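PDB 2E8E: OsmC family peroxiredoxin from Aquifex aeolicus, which probably reduces organic hydroperoxides with a pair of redox-active cysteines, as OsmC family peroxiredoxins do. Local coordinates for the interface of chains A and B. Numbering follows the deposited sequence. Chains: chain A/B, Hypothetical protein Aq_1549.

Contact 1 and contact 2 belong to the same two-fold interface between chains A and B, and each has a twin with the chains exchanged. Their C-alpha centres lie about 26 Å apart, and they share no residue. Contact 1 sets the junction of helices 95-109 and 111-116 of chain A against the loop at 77-79 of chain B, beside A:Cys110. Contact 2 holds the amino terminus of chain B at the end of strand 63-72 of chain A. In each chain the loop after strand 63-72 serves both contacts or their twins. OsmC proteins are intertwined dimers, and two such separate grips fit that assembly.

Contact 1: the interface of chains A and B. Residues chain A 108-111, 114; chain B 77-79.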
loop_
_atom_site.group_PDB
_atom_site.type_symbol
_atom_site.label_atom_id
_atom_site.label_comp_id
_atom_site.label_asym_id
_atom_site.label_seq_id
_atom_site.Cartn_x
_atom_site.Cartn_y
_atom_site.Cartn_z
ATOM N N LYS A 108 -12.669 11.963 5.106
ATOM C CA LYS A 108 -12.689 11.662 6.534
ATOM C C LYS A 108 -12.310 10.256 6.991
ATOM O O LYS A 108 -11.560 10.098 7.952
ATOM C CB LYS A 108 -14.068 12.001 7.112
ATOM C CG LYS A 108 -14.242 11.610 8.571
ATOM C CD LYS A 108 -15.567 12.100 9.139
ATOM C CE LYS A 108 -15.680 11.774 10.621
ATOM N NZ LYS A 108 -16.939 12.307 11.221
ATOM N N TYR A 109 -12.820 9.238 6.312
ATOM C CA TYR A 109 -12.569 7.865 6.730
ATOM C C TYR A 109 -11.372 7.097 6.178
ATOM O O TYR A 109 -10.779 6.294 6.894
ATOM C CB TYR A 109 -13.825 7.033 6.485
ATOM C CG TYR A 109 -14.999 7.464 7.334
ATOM C CD1 TYR A 109 -15.006 7.242 8.707
ATOM C CD2 TYR A 109 -16.095 8.113 6.764
ATOM C CE1 TYR A 109 -16.076 7.655 9.498
ATOM C CE2 TYR A 109 -17.168 8.530 7.545
ATOM C CZ TYR A 109 -17.150 8.297 8.908
ATOM O OH TYR A 109 -18.207 8.707 9.685
ATOM N N CYS A 110 -11.015 7.329 4.922
ATOM C CA CYS A 110 -9.919 6.573 4.322
ATOM C C CYS A 110 -8.546 6.866 4.914
ATOM O O CYS A 110 -7.933 7.895 4.616
ATOM C CB CYS A 110 -9.885 6.802 2.816
ATOM S SG CYS A 110 -8.810 5.617 1.971
ATOM N N SER A 111 -8.058 5.937 5.734
ATOM C CA SER A 111 -6.764 6.094 6.389
ATOM C C SER A 111 -5.575 6.089 5.431
ATOM O O SER A 111 -4.688 6.936 5.537
ATOM C CB SER A 111 -6.570 4.995 7.442
ATOM O OG SER A 111 -7.544 5.092 8.469
ATOM N N ALA A 114 -5.452 9.296 3.307
ATOM C CA ALA A 114 -5.110 10.457 4.120
ATOM C C ALA A 114 -3.600 10.600 4.292
ATOM O O ALA A 114 -3.083 11.711 4.404
ATOM C CB ALA A 114 -5.768 10.348 5.490
ATOM N N PRO B 77 -9.363 10.495 10.136
ATOM C CA PRO B 77 -8.918 9.206 9.590
ATOM C C PRO B 77 -7.864 8.570 10.501
ATOM O O PRO B 77 -6.971 9.251 11.003
ATOM C CB PRO B 77 -8.369 9.586 8.216
ATOM C CG PRO B 77 -7.833 10.959 8.438
ATOM C CD PRO B 77 -8.926 11.606 9.270
ATOM N N LYS B 78 -7.974 7.261 10.701
ATOM C CA LYS B 78 -7.065 6.542 11.581
ATOM C C LYS B 78 -5.735 6.189 10.930
ATOM O O LYS B 78 -5.375 5.021 10.796
ATOM C CB LYS B 78 -7.762 5.289 12.111
ATOM C CG LYS B 78 -9.039 5.620 12.884
ATOM C CD LYS B 78 -9.651 4.391 13.529
ATOM C CE LYS B 78 -10.828 4.784 14.409
ATOM N NZ LYS B 78 -11.433 3.615 15.103
ATOM N N ILE B 79 -5.006 7.225 10.532
ATOM C CA ILE B 79 -3.706 7.060 9.896
ATOM C C ILE B 79 -2.687 6.538 10.903
ATOM O O ILE B 79 -2.930 6.542 12.108
ATOM C CB ILE B 79 -3.174 8.411 9.371
ATOM C CG1 ILE B 79 -3.013 9.389 10.541
ATOM C CG2 ILE B 79 -4.120 8.983 8.320
ATOM C CD1 ILE B 79 -2.394 10.716 10.164
#
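A:Lys108 and B:Pro77 meet through a backbone oxygen and a ring. In this OsmC-family dimer the carbonyl O of A:Lys108 lies over one face of the pyrrolidine ring. It is 3.1 Å from the ring N of B:Pro77 and 3.3 Å from the ring carbon CD of B:Pro77. The proline nitrogen carries no hydrogen, so this is a van der Waals contact of the oxygen on the ring face, not a hydrogen bond. The ring also meets A:Ala114, whose methyl CB is 3.7 Å from CG of B:Pro77. The same methyl touches B:Ile79, with CB of A:Ala114 3.5 Å from the branch methyl CG2 of B:Ile79. A:Ala114 therefore fits against both the proline and the isoleucine. CG2 of B:Ile79 also lies 3.5 Å from the backbone O of A:Ser111.

A:Ser111 brings its hydroxyl up to B:Lys78. OG of A:Ser111 is 3.1 Å from the backbone N of B:Lys78, but the N-H points well off the line to it, so any hydrogen bond is weak. OG of A:Ser111 also lies 3.2 Å from the carbonyl O of B:Lys78. That approach comes from beside the C=O group, so any bond there is weak at best. The hydroxyl is thus near both backbone polar groups but meets neither squarely. The side chain of B:Lys78 runs extended away from this point.

Local backbone and torsions place these groups. B:Pro77 follows a cis peptide bond, which turns the loop where its ring meets chain A. At B:Ile79, chi1 of 61° swings CG1 in over its own backbone, while CG2 points to chain A. A:Lys108 and A:Tyr109 end helix 95-109, and A:Ser111 begins helix 111-116. A:Cys110 joins them and contributes little buried surface. It can form a disulfide with A:Cys45, probably the redox-active pair of the family; the disulfide is absent in this reduced structure. Behind the contact, CG of A:Lys108 lies over the centre of the A:Tyr109 ring, 4.2 Å above its plane.

Contact 2: the interface of chains A and B. Residues chain A 72-74; chain B 1.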
loop_
_atom_site.group_PDB
_atom_site.type_symbol
_atom_site.label_atom_id
_atom_site.label_comp_id
_atom_site.label_asym_id
_atom_site.label_seq_id
_atom_site.Cartn_x
_atom_site.Cartn_y
_atom_site.Cartn_z
ATOM N N ARG A 72 3.906 8.711 -12.120
ATOM C CA ARG A 72 5.101 8.924 -11.312
ATOM C C ARG A 72 6.091 9.963 -11.810
ATOM O O ARG A 72 6.251 10.165 -13.014
ATOM C CB ARG A 72 5.849 7.598 -11.150
ATOM C CG ARG A 72 4.981 6.456 -10.665
ATOM C CD ARG A 72 5.753 5.153 -10.646
ATOM N NE ARG A 72 6.829 5.157 -9.663
ATOM C CZ ARG A 72 7.590 4.101 -9.399
ATOM N NH1 ARG A 72 7.393 2.965 -10.056
ATOM N NH2 ARG A 72 8.514 4.166 -8.455
ATOM N N ARG A 73 6.760 10.608 -10.857
ATOM C CA ARG A 73 7.783 11.598 -11.152
ATOM C C ARG A 73 8.924 10.840 -11.820
ATOM O O ARG A 73 9.073 9.635 -11.619
ATOM C CB ARG A 73 8.274 12.252 -9.855
ATOM C CG ARG A 73 9.413 13.236 -10.042
ATOM C CD ARG A 73 9.666 14.053 -8.788
ATOM N NE ARG A 73 10.078 13.237 -7.650
ATOM C CZ ARG A 73 10.318 13.727 -6.437
ATOM N NH1 ARG A 73 10.186 15.027 -6.209
ATOM N NH2 ARG A 73 10.690 12.922 -5.453
ATOM N N GLU A 74 9.739 11.538 -12.601
ATOM C CA GLU A 74 10.835 10.883 -13.302
ATOM C C GLU A 74 12.149 10.791 -12.531
ATOM O O GLU A 74 13.038 10.034 -12.914
ATOM C CB GLU A 74 11.036 11.567 -14.661
ATOM C CG GLU A 74 9.823 11.371 -15.558
ATOM C CD GLU A 74 9.836 12.233 -16.805
ATOM O OE1 GLU A 74 8.861 12.147 -17.581
ATOM O OE2 GLU A 74 10.807 12.993 -17.006
ATOM N N MET B 1 7.094 10.045 -17.409
ATOM C CA MET B 1 6.345 9.727 -16.161
ATOM C C MET B 1 5.703 8.354 -16.297
ATOM O O MET B 1 4.809 8.162 -17.120
ATOM C CB MET B 1 5.260 10.781 -15.913
ATOM C CG MET B 1 5.793 12.174 -15.605
ATOM S SD MET B 1 4.479 13.370 -15.263
ATOM C CE MET B 1 4.266 13.149 -13.511
#
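The N-terminal amino group of B:Met1 donates a hydrogen bond to the carboxylate of A:Glu74. The distance from N of B:Met1 to OE1 of A:Glu74 is 2.8 Å. OE1 uses its anti lone pair, the one directed away from the other carboxylate oxygen. Like other OsmC proteins, this one pairs as a two-fold dimer, and the bond ties the start of one chain to the loop after strand 63-72 of the other. An amino terminus is normally positive, so attraction to the carboxylate is likely to add to the bond.

A:Glu74 reaches the amino group with an extended chain. Its chi1 of -65° turns CG away from its own carbonyl carbon, and chi2 of 169° carries the carboxylate on to the amino group of B:Met1. The side chains of A:Glu74 and B:Met1 cross at about a right angle. The side-chain CG of A:Glu74 also lies 3.9 Å from the backbone CA of B:Met1. OE1 of A:Glu74 is 3.6 Å from CG of B:Met1, so the acceptor oxygen meets the methionine side chain as well as its amino group. Replacing A:Glu74 with an alanine would probably deprive the amino group of B:Met1 of its carboxylate partner and leave the terminus held mainly by its packing on the carbonyl O of A:Arg72.

The methionine side chain turns toward the end of the strand. CG of B:Met1 lies 3.3 Å from the carbonyl O of A:Arg72. The chain is bent at chi3 (88°), which brings the terminal methyl back to the same carbonyl. CE of B:Met1 is then 3.6 Å from O of A:Arg72. These are packing contacts of carbon against oxygen. A:Arg72 meets B:Met1 through its backbone, and its guanidinium group points away. A:Arg73 is a second-shell residue. It hides little surface and links the strand end to A:Glu74. B:Met1 itself leads almost directly into strand 3-12 of chain B.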